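Local coordinates for hypothetical lipoprotein ymcC (Escherichia coli K12, PDB 2IN5) that is of unknown function, but as a lipoprotein homologous to group 4 capsule protein B is probably linked to capsule polysaccharide, at residues S156-W168 / V176-I188. Sequence-based numbering, arbitrary orientation.
Sequences STRPEKQWQNTFW and VRQSRQMLGAGVI
Thr166 and Arg180 form an antiparallel hydrogen-bonded pair, Arg180 N giving to Thr166 O at 2.8 Å and Thr166 N to Arg180 O at 2.9 Å, and the ladder runs on through Phe167-Ser179 to Trp168-Gln178. On the face bearing Thr166, the Trp168 indole lies between Gln178 OE1, 3.1 Å above the rim of one face, and Thr166 CG2 over the opposite face. The Gln178 amide stands perpendicular to the indole, while Arg180, bent at chi2 and chi3, brings NH1 to the ring edge near CH2. Trp168 NE1 turns outside the pair to Glu136. The two strands are the arms of a β-hairpin in this largely antiparallel β protein, flanked by strands 143-156 and 189-194. Toward Trp163 the contact is carried by side chains: Asn165 OD1 takes weak bonds from Met182 N (3.3 Å) and, in the plane of the indole, from Trp163 NE1, its ND2 is bonded to Glu152, and a water links ND2 weakly to Met182 O. Here Trp163, its CG set between backbone N and carbonyl carbon (chi1 65°), lays one indole face over Met182 and the Ala185-Gly186 backbone. Selenomethionine Met182 CG sits 3.5 Å from the five-membered ring centroid, and Gly186 CA lies equally close to that of the six-membered ring. An alanine in place of Trp163 would probably leave Met182 CG and the Gly186 backbone without their aromatic cover, opening a gap between Trp163's strand and residues 182-186.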
ATOM      1  N   SER A 156       8.023 -30.075   0.291  1.00 38.37           N
ATOM      2  CA  SER A 156       8.050 -29.514   1.638  1.00 40.25           C
ATOM      3  C   SER A 156       8.285 -30.675   2.582  1.00 40.48           C
ATOM      4  O   SER A 156       8.197 -31.838   2.189  1.00 38.52           O
ATOM      5  CB  SER A 156       6.731 -28.812   1.987  1.00 38.68           C
ATOM      6  OG  SER A 156       5.626 -29.680   1.828  1.00 42.13           O
ATOM      7  N   THR A 157       8.568 -30.361   3.833  1.00 42.19           N
ATOM      8  CA  THR A 157       8.845 -31.398   4.798  1.00 43.59           C
ATOM      9  C   THR A 157       7.982 -31.243   6.047  1.00 43.57           C
ATOM     10  O   THR A 157       7.412 -30.176   6.291  1.00 44.03           O
ATOM     11  CB  THR A 157      10.323 -31.340   5.177  1.00 43.22           C
ATOM     12  OG1 THR A 157      10.664 -32.467   5.990  1.00 47.29           O
ATOM     13  CG2 THR A 157      10.600 -30.058   5.924  1.00 41.33           C
ATOM     14  N   ARG A 158       7.888 -32.319   6.823  1.00 43.92           N
ATOM     15  CA  ARG A 158       7.124 -32.339   8.074  1.00 44.60           C
ATOM     16  C   ARG A 158       5.693 -31.820   7.995  1.00 42.47           C
ATOM     17  O   ARG A 158       5.381 -30.755   8.519  1.00 41.00           O
ATOM     18  CB  ARG A 158       7.869 -31.550   9.146  1.00 45.99           C
ATOM     19  CG  ARG A 158       9.279 -32.023   9.385  1.00 49.85           C
ATOM     20  CD  ARG A 158       9.869 -31.332  10.593  1.00 52.18           C
ATOM     21  NE  ARG A 158       9.140 -31.660  11.817  1.00 53.21           N
ATOM     22  CZ  ARG A 158       9.047 -32.884  12.327  1.00 54.58           C
ATOM     23  NH1 ARG A 158       9.637 -33.905  11.716  1.00 54.75           N
ATOM     24  NH2 ARG A 158       8.376 -33.089  13.454  1.00 54.58           N
ATOM     25  N   PRO A 159       4.799 -32.577   7.351  1.00 43.12           N
ATOM     26  CA  PRO A 159       5.091 -33.859   6.711  1.00 44.11           C
ATOM     27  C   PRO A 159       5.688 -33.656   5.317  1.00 45.81           C
ATOM     28  O   PRO A 159       5.584 -32.575   4.740  1.00 44.29           O
ATOM     29  CB  PRO A 159       3.722 -34.524   6.662  1.00 43.80           C
ATOM     30  CG  PRO A 159       2.822 -33.367   6.385  1.00 41.93           C
ATOM     31  CD  PRO A 159       3.350 -32.301   7.328  1.00 43.24           C
ATOM     32  N   GLU A 160       6.308 -34.704   4.788  1.00 48.28           N
ATOM     33  CA  GLU A 160       6.925 -34.662   3.468  1.00 50.04           C
ATOM     34  C   GLU A 160       5.839 -34.587   2.402  1.00 50.36           C
ATOM     35  O   GLU A 160       5.017 -35.497   2.274  1.00 50.89           O
ATOM     36  CB  GLU A 160       7.782 -35.915   3.261  1.00 52.59           C
ATOM     37  CG  GLU A 160       8.709 -35.877   2.053  1.00 58.17           C
ATOM     38  CD  GLU A 160       9.632 -37.097   1.987  1.00 62.06           C
ATOM     39  OE1 GLU A 160      10.418 -37.299   2.944  1.00 64.25           O
ATOM     40  OE2 GLU A 160       9.571 -37.854   0.984  1.00 61.33           O
ATOM     41  N   LYS A 161       5.822 -33.495   1.648  1.00 49.90           N
ATOM     42  CA  LYS A 161       4.825 -33.332   0.595  1.00 51.00           C
ATOM     43  C   LYS A 161       5.493 -32.769  -0.653  1.00 49.90           C
ATOM     44  O   LYS A 161       6.560 -32.162  -0.574  1.00 50.38           O
ATOM     45  CB  LYS A 161       3.709 -32.382   1.058  1.00 51.69           C
ATOM     46  CG  LYS A 161       3.156 -32.704   2.445  1.00 53.87           C
ATOM     47  CD  LYS A 161       2.194 -31.631   2.958  1.00 56.06           C
ATOM     48  CE  LYS A 161       0.769 -31.847   2.470  1.00 55.25           C
ATOM     49  NZ  LYS A 161       0.686 -31.865   0.988  1.00 57.73           N
ATOM     50  N   GLN A 162       4.873 -32.994  -1.805  1.00 47.83           N
ATOM     51  CA  GLN A 162       5.396 -32.471  -3.059  1.00 47.35           C
ATOM     52  C   GLN A 162       4.293 -32.246  -4.080  1.00 45.00           C
ATOM     53  O   GLN A 162       3.410 -33.082  -4.271  1.00 43.56           O
ATOM     54  CB  GLN A 162       6.466 -33.392  -3.654  1.00 50.32           C
ATOM     55  CG  GLN A 162       6.010 -34.794  -3.980  1.00 55.74           C
ATOM     56  CD  GLN A 162       7.082 -35.589  -4.718  1.00 60.65           C
ATOM     57  OE1 GLN A 162       7.079 -36.828  -4.705  1.00 62.99           O
ATOM     58  NE2 GLN A 162       8.002 -34.877  -5.376  1.00 61.19           N
ATOM     59  N   TRP A 163       4.356 -31.088  -4.723  1.00 42.45           N
ATOM     60  CA  TRP A 163       3.389 -30.711  -5.733  1.00 38.50           C
ATOM     61  C   TRP A 163       4.117 -29.913  -6.805  1.00 36.91           C
ATOM     62  O   TRP A 163       5.307 -29.616  -6.670  1.00 35.01           O
ATOM     63  CB  TRP A 163       2.281 -29.869  -5.105  1.00 35.27           C
ATOM     64  CG  TRP A 163       2.736 -28.540  -4.580  1.00 31.12           C
ATOM     65  CD1 TRP A 163       2.558 -27.321  -5.171  1.00 28.79           C
ATOM     66  CD2 TRP A 163       3.396 -28.289  -3.333  1.00 29.04           C
ATOM     67  NE1 TRP A 163       3.058 -26.323  -4.365  1.00 28.67           N
ATOM     68  CE2 TRP A 163       3.576 -26.890  -3.229  1.00 27.29           C
ATOM     69  CE3 TRP A 163       3.852 -29.110  -2.289  1.00 29.23           C
ATOM     70  CZ2 TRP A 163       4.189 -26.291  -2.119  1.00 25.83           C
ATOM     71  CZ3 TRP A 163       4.463 -28.512  -1.184  1.00 27.33           C
ATOM     72  CH2 TRP A 163       4.623 -27.115  -1.110  1.00 23.37           C
ATOM     73  N   GLN A 164       3.396 -29.566  -7.867  1.00 35.42           N
ATOM     74  CA  GLN A 164       3.969 -28.804  -8.973  1.00 32.63           C
ATOM     75  C   GLN A 164       3.214 -27.508  -9.236  1.00 29.71           C
ATOM     76  O   GLN A 164       1.993 -27.500  -9.262  1.00 30.38           O
ATOM     77  CB  GLN A 164       3.956 -29.660 -10.246  1.00 34.40           C
ATOM     78  CG  GLN A 164       4.179 -28.879 -11.545  1.00 36.12           C
ATOM     79  CD  GLN A 164       3.932 -29.728 -12.786  1.00 37.94           C
ATOM     80  OE1 GLN A 164       4.834 -30.407 -13.281  1.00 36.11           O
ATOM     81  NE2 GLN A 164       2.693 -29.709 -13.279  1.00 38.18           N
ATOM     82  N   ASN A 165       3.951 -26.412  -9.395  1.00 29.63           N
ATOM     83  CA  ASN A 165       3.351 -25.121  -9.724  1.00 28.33           C
ATOM     84  C   ASN A 165       3.760 -24.864 -11.162  1.00 29.10           C
ATOM     85  O   ASN A 165       4.767 -25.393 -11.624  1.00 28.08           O
ATOM     86  CB  ASN A 165       3.910 -23.978  -8.873  1.00 30.01           C
ATOM     87  CG  ASN A 165       3.645 -24.152  -7.388  1.00 30.81           C
ATOM     88  OD1 ASN A 165       2.523 -24.441  -6.970  1.00 32.84           O
ATOM     89  ND2 ASN A 165       4.679 -23.953  -6.580  1.00 30.40           N
ATOM     90  N   THR A 166       2.994 -24.044 -11.869  1.00 29.77           N
ATOM     91  CA  THR A 166       3.315 -23.737 -13.255  1.00 28.72           C
ATOM     92  C   THR A 166       3.236 -22.234 -13.464  1.00 27.91           C
ATOM     93  O   THR A 166       2.337 -21.575 -12.949  1.00 27.15           O
ATOM     94  CB  THR A 166       2.343 -24.457 -14.218  1.00 30.79           C
ATOM     95  OG1 THR A 166       2.337 -25.861 -13.925  1.00 31.70           O
ATOM     96  CG2 THR A 166       2.782 -24.267 -15.665  1.00 31.97           C
ATOM     97  N   PHE A 167       4.196 -21.692 -14.210  1.00 27.47           N
ATOM     98  CA  PHE A 167       4.245 -20.259 -14.481  1.00 27.28           C
ATOM     99  C   PHE A 167       4.443 -20.006 -15.975  1.00 27.55           C
ATOM    100  O   PHE A 167       5.417 -20.470 -16.563  1.00 28.26           O
ATOM    101  CB  PHE A 167       5.400 -19.620 -13.696  1.00 27.55           C
ATOM    102  CG  PHE A 167       5.289 -19.788 -12.207  1.00 27.66           C
ATOM    103  CD1 PHE A 167       4.491 -18.932 -11.453  1.00 28.78           C
ATOM    104  CD2 PHE A 167       5.942 -20.836 -11.563  1.00 27.69           C
ATOM    105  CE1 PHE A 167       4.342 -19.118 -10.077  1.00 28.52           C
ATOM    106  CE2 PHE A 167       5.799 -21.031 -10.195  1.00 26.89           C
ATOM    107  CZ  PHE A 167       4.995 -20.168  -9.446  1.00 27.00           C
ATOM    108  N   TRP A 168       3.510 -19.276 -16.577  1.00 28.11           N
ATOM    109  CA  TRP A 168       3.569 -18.931 -17.997  1.00 26.74           C
ATOM    110  C   TRP A 168       4.199 -17.559 -18.153  1.00 26.91           C
ATOM    111  O   TRP A 168       3.572 -16.541 -17.846  1.00 27.58           O
ATOM    112  CB  TRP A 168       2.171 -18.919 -18.582  1.00 25.54           C
ATOM    113  CG  TRP A 168       1.644 -20.283 -18.797  1.00 28.03           C
ATOM    114  CD1 TRP A 168       1.752 -21.029 -19.931  1.00 26.18           C
ATOM    115  CD2 TRP A 168       0.923 -21.084 -17.852  1.00 28.98           C
ATOM    116  NE1 TRP A 168       1.138 -22.248 -19.756  1.00 28.32           N
ATOM    117  CE2 TRP A 168       0.618 -22.305 -18.489  1.00 29.28           C
ATOM    118  CE3 TRP A 168       0.501 -20.885 -16.528  1.00 31.05           C
ATOM    119  CZ2 TRP A 168      -0.093 -23.326 -17.849  1.00 29.60           C
ATOM    120  CZ3 TRP A 168      -0.210 -21.906 -15.891  1.00 28.53           C
ATOM    121  CH2 TRP A 168      -0.499 -23.107 -16.554  1.00 28.52           C
ATOM    122  N   VAL A 176       5.064 -12.658 -15.960  1.00 27.06           N
ATOM    123  CA  VAL A 176       4.261 -13.868 -15.828  1.00 25.25           C
ATOM    124  C   VAL A 176       2.834 -13.451 -16.206  1.00 25.76           C
ATOM    125  O   VAL A 176       2.319 -12.461 -15.689  1.00 24.51           O
ATOM    126  CB  VAL A 176       4.316 -14.394 -14.367  1.00 25.87           C
ATOM    127  CG1 VAL A 176       3.277 -15.493 -14.139  1.00 23.46           C
ATOM    128  CG2 VAL A 176       5.716 -14.924 -14.075  1.00 23.76           C
ATOM    129  N   ARG A 177       2.212 -14.180 -17.130  1.00 25.28           N
ATOM    130  CA  ARG A 177       0.862 -13.844 -17.567  1.00 24.41           C
ATOM    131  C   ARG A 177      -0.174 -14.786 -16.989  1.00 23.58           C
ATOM    132  O   ARG A 177      -1.375 -14.525 -17.043  1.00 24.29           O
ATOM    133  CB  ARG A 177       0.764 -13.860 -19.099  1.00 25.00           C
ATOM    134  CG  ARG A 177       1.552 -12.772 -19.802  1.00 21.01           C
ATOM    135  CD  ARG A 177       1.191 -11.378 -19.303  1.00 23.61           C
ATOM    136  NE  ARG A 177      -0.202 -10.997 -19.546  1.00 26.20           N
ATOM    137  CZ  ARG A 177      -0.713 -10.699 -20.737  1.00 25.42           C
ATOM    138  NH1 ARG A 177       0.049 -10.735 -21.825  1.00 24.03           N
ATOM    139  NH2 ARG A 177      -1.989 -10.355 -20.833  1.00 23.06           N
ATOM    140  N   GLN A 178       0.294 -15.895 -16.445  1.00 24.75           N
ATOM    141  CA  GLN A 178      -0.595 -16.876 -15.840  1.00 26.79           C
ATOM    142  C   GLN A 178       0.225 -17.709 -14.876  1.00 26.82           C
ATOM    143  O   GLN A 178       1.394 -17.973 -15.120  1.00 26.59           O
ATOM    144  CB  GLN A 178      -1.225 -17.781 -16.906  1.00 25.14           C
ATOM    145  CG  GLN A 178      -2.150 -18.822 -16.311  1.00 29.21           C
ATOM    146  CD  GLN A 178      -2.938 -19.602 -17.345  1.00 32.27           C
ATOM    147  OE1 GLN A 178      -2.525 -20.678 -17.778  1.00 33.56           O
ATOM    148  NE2 GLN A 178      -4.077 -19.056 -17.755  1.00 32.11           N
ATOM    149  N   SER A 179      -0.380 -18.117 -13.773  1.00 29.50           N
ATOM    150  CA  SER A 179       0.342 -18.923 -12.803  1.00 30.40           C
ATOM    151  C   SER A 179      -0.589 -19.864 -12.057  1.00 29.86           C
ATOM    152  O   SER A 179      -1.760 -19.553 -11.859  1.00 29.07           O
ATOM    153  CB  SER A 179       1.042 -18.011 -11.797  1.00 30.73           C
ATOM    154  OG  SER A 179       0.087 -17.304 -11.028  1.00 31.98           O
ATOM    155  N   ARG A 180      -0.069 -21.026 -11.678  1.00 29.61           N
ATOM    156  CA  ARG A 180      -0.832 -21.989 -10.901  1.00 32.13           C
ATOM    157  C   ARG A 180       0.072 -22.383  -9.741  1.00 31.72           C
ATOM    158  O   ARG A 180       1.178 -22.883  -9.961  1.00 31.77           O
ATOM    159  CB  ARG A 180      -1.178 -23.242 -11.709  1.00 35.19           C
ATOM    160  CG  ARG A 180      -1.894 -22.981 -13.031  1.00 41.22           C
ATOM    161  CD  ARG A 180      -3.028 -23.972 -13.253  1.00 44.05           C
ATOM    162  NE  ARG A 180      -2.647 -25.338 -12.905  1.00 50.11           N
ATOM    163  CZ  ARG A 180      -1.815 -26.101 -13.612  1.00 52.80           C
ATOM    164  NH1 ARG A 180      -1.262 -25.641 -14.728  1.00 54.72           N
ATOM    165  NH2 ARG A 180      -1.532 -27.330 -13.194  1.00 51.91           N
ATOM    166  N   GLN A 181      -0.392 -22.157  -8.512  1.00 29.35           N
ATOM    167  CA  GLN A 181       0.394 -22.488  -7.323  1.00 29.68           C
ATOM    168  C   GLN A 181      -0.476 -22.753  -6.107  1.00 30.30           C
ATOM    169  O   GLN A 181      -1.671 -22.516  -6.133  1.00 30.45           O
ATOM    170  CB  GLN A 181       1.371 -21.348  -7.007  1.00 27.22           C
ATOM    171  CG  GLN A 181       0.703 -20.048  -6.596  1.00 25.15           C
ATOM    172  CD  GLN A 181       1.609 -18.844  -6.787  1.00 25.53           C
ATOM    173  OE1 GLN A 181       2.692 -18.749  -6.196  1.00 24.31           O
ATOM    174  NE2 GLN A 181       1.173 -17.917  -7.627  1.00 21.77           N
HETATM  175  N   MSE A 182       0.138 -23.241  -5.036  1.00 33.81           N
HETATM  176  CA  MSE A 182      -0.576 -23.518  -3.797  1.00 34.40           C
HETATM  177  C   MSE A 182      -0.474 -22.314  -2.885  1.00 34.06           C
HETATM  178  O   MSE A 182       0.484 -21.545  -2.963  1.00 35.60           O
HETATM  179  CB  MSE A 182       0.029 -24.730  -3.091  1.00 36.43           C
HETATM  180  CG  MSE A 182      -0.117 -26.014  -3.858  1.00 40.99           C
HETATM  181 SE   MSE A 182      -1.963 -26.545  -4.046  1.00 51.02          SE
HETATM  182  CE  MSE A 182      -1.709 -28.428  -4.349  1.00 41.90           C
ATOM    183  N   LEU A 183      -1.457 -22.143  -2.012  1.00 32.62           N
ATOM    184  CA  LEU A 183      -1.419 -21.019  -1.093  1.00 31.48           C
ATOM    185  C   LEU A 183      -0.622 -21.421   0.150  1.00 30.78           C
ATOM    186  O   LEU A 183      -0.006 -20.589   0.809  1.00 30.10           O
ATOM    187  CB  LEU A 183      -2.846 -20.594  -0.740  1.00 30.03           C
ATOM    188  CG  LEU A 183      -3.039 -19.448   0.244  1.00 29.51           C
ATOM    189  CD1 LEU A 183      -4.382 -18.795  -0.003  1.00 26.70           C
ATOM    190  CD2 LEU A 183      -2.943 -19.990   1.680  1.00 30.24           C
ATOM    191  N   GLY A 184      -0.633 -22.711   0.452  1.00 30.88           N
ATOM    192  CA  GLY A 184       0.109 -23.210   1.589  1.00 31.12           C
ATOM    193  C   GLY A 184       0.980 -24.334   1.076  1.00 32.56           C
ATOM    194  O   GLY A 184       1.226 -24.427  -0.127  1.00 31.81           O
ATOM    195  N   ALA A 185       1.448 -25.191   1.974  1.00 33.74           N
ATOM    196  CA  ALA A 185       2.283 -26.311   1.572  1.00 35.07           C
ATOM    197  C   ALA A 185       1.424 -27.374   0.885  1.00 36.05           C
ATOM    198  O   ALA A 185       0.738 -28.155   1.545  1.00 36.10           O
ATOM    199  CB  ALA A 185       2.984 -26.898   2.782  1.00 34.86           C
ATOM    200  N   GLY A 186       1.455 -27.383  -0.445  1.00 35.58           N
ATOM    201  CA  GLY A 186       0.685 -28.353  -1.207  1.00 35.41           C
ATOM    202  C   GLY A 186      -0.812 -28.328  -0.943  1.00 33.99           C
ATOM    203  O   GLY A 186      -1.499 -29.326  -1.168  1.00 34.38           O
ATOM    204  N   VAL A 187      -1.318 -27.187  -0.483  1.00 33.00           N
ATOM    205  CA  VAL A 187      -2.739 -27.027  -0.177  1.00 32.65           C
ATOM    206  C   VAL A 187      -3.273 -25.673  -0.658  1.00 33.01           C
ATOM    207  O   VAL A 187      -2.520 -24.698  -0.755  1.00 35.09           O
ATOM    208  CB  VAL A 187      -2.994 -27.132   1.360  1.00 33.91           C
ATOM    209  CG1 VAL A 187      -2.464 -28.458   1.898  1.00 29.15           C
ATOM    210  CG2 VAL A 187      -2.329 -25.969   2.081  1.00 31.71           C
ATOM    211  N   ILE A 188      -4.574 -25.630  -0.947  1.00 30.97           N
ATOM    212  CA  ILE A 188      -5.271 -24.430  -1.410  1.00 29.38           C
ATOM    213  C   ILE A 188      -4.753 -23.863  -2.735  1.00 31.31           C
ATOM    214  O   ILE A 188      -4.098 -22.817  -2.775  1.00 30.37           O
ATOM    215  CB  ILE A 188      -5.237 -23.321  -0.353  1.00 27.44           C
ATOM    216  CG1 ILE A 188      -5.803 -23.849   0.964  1.00 27.07           C
ATOM    217  CG2 ILE A 188      -6.078 -22.134  -0.821  1.00 26.99           C
ATOM    218  CD1 ILE A 188      -5.729 -22.852   2.109  1.00 25.03           C
TER
HETATM  219  O   HOH W   1       3.199 -22.658  -4.233  1.00 28.42           O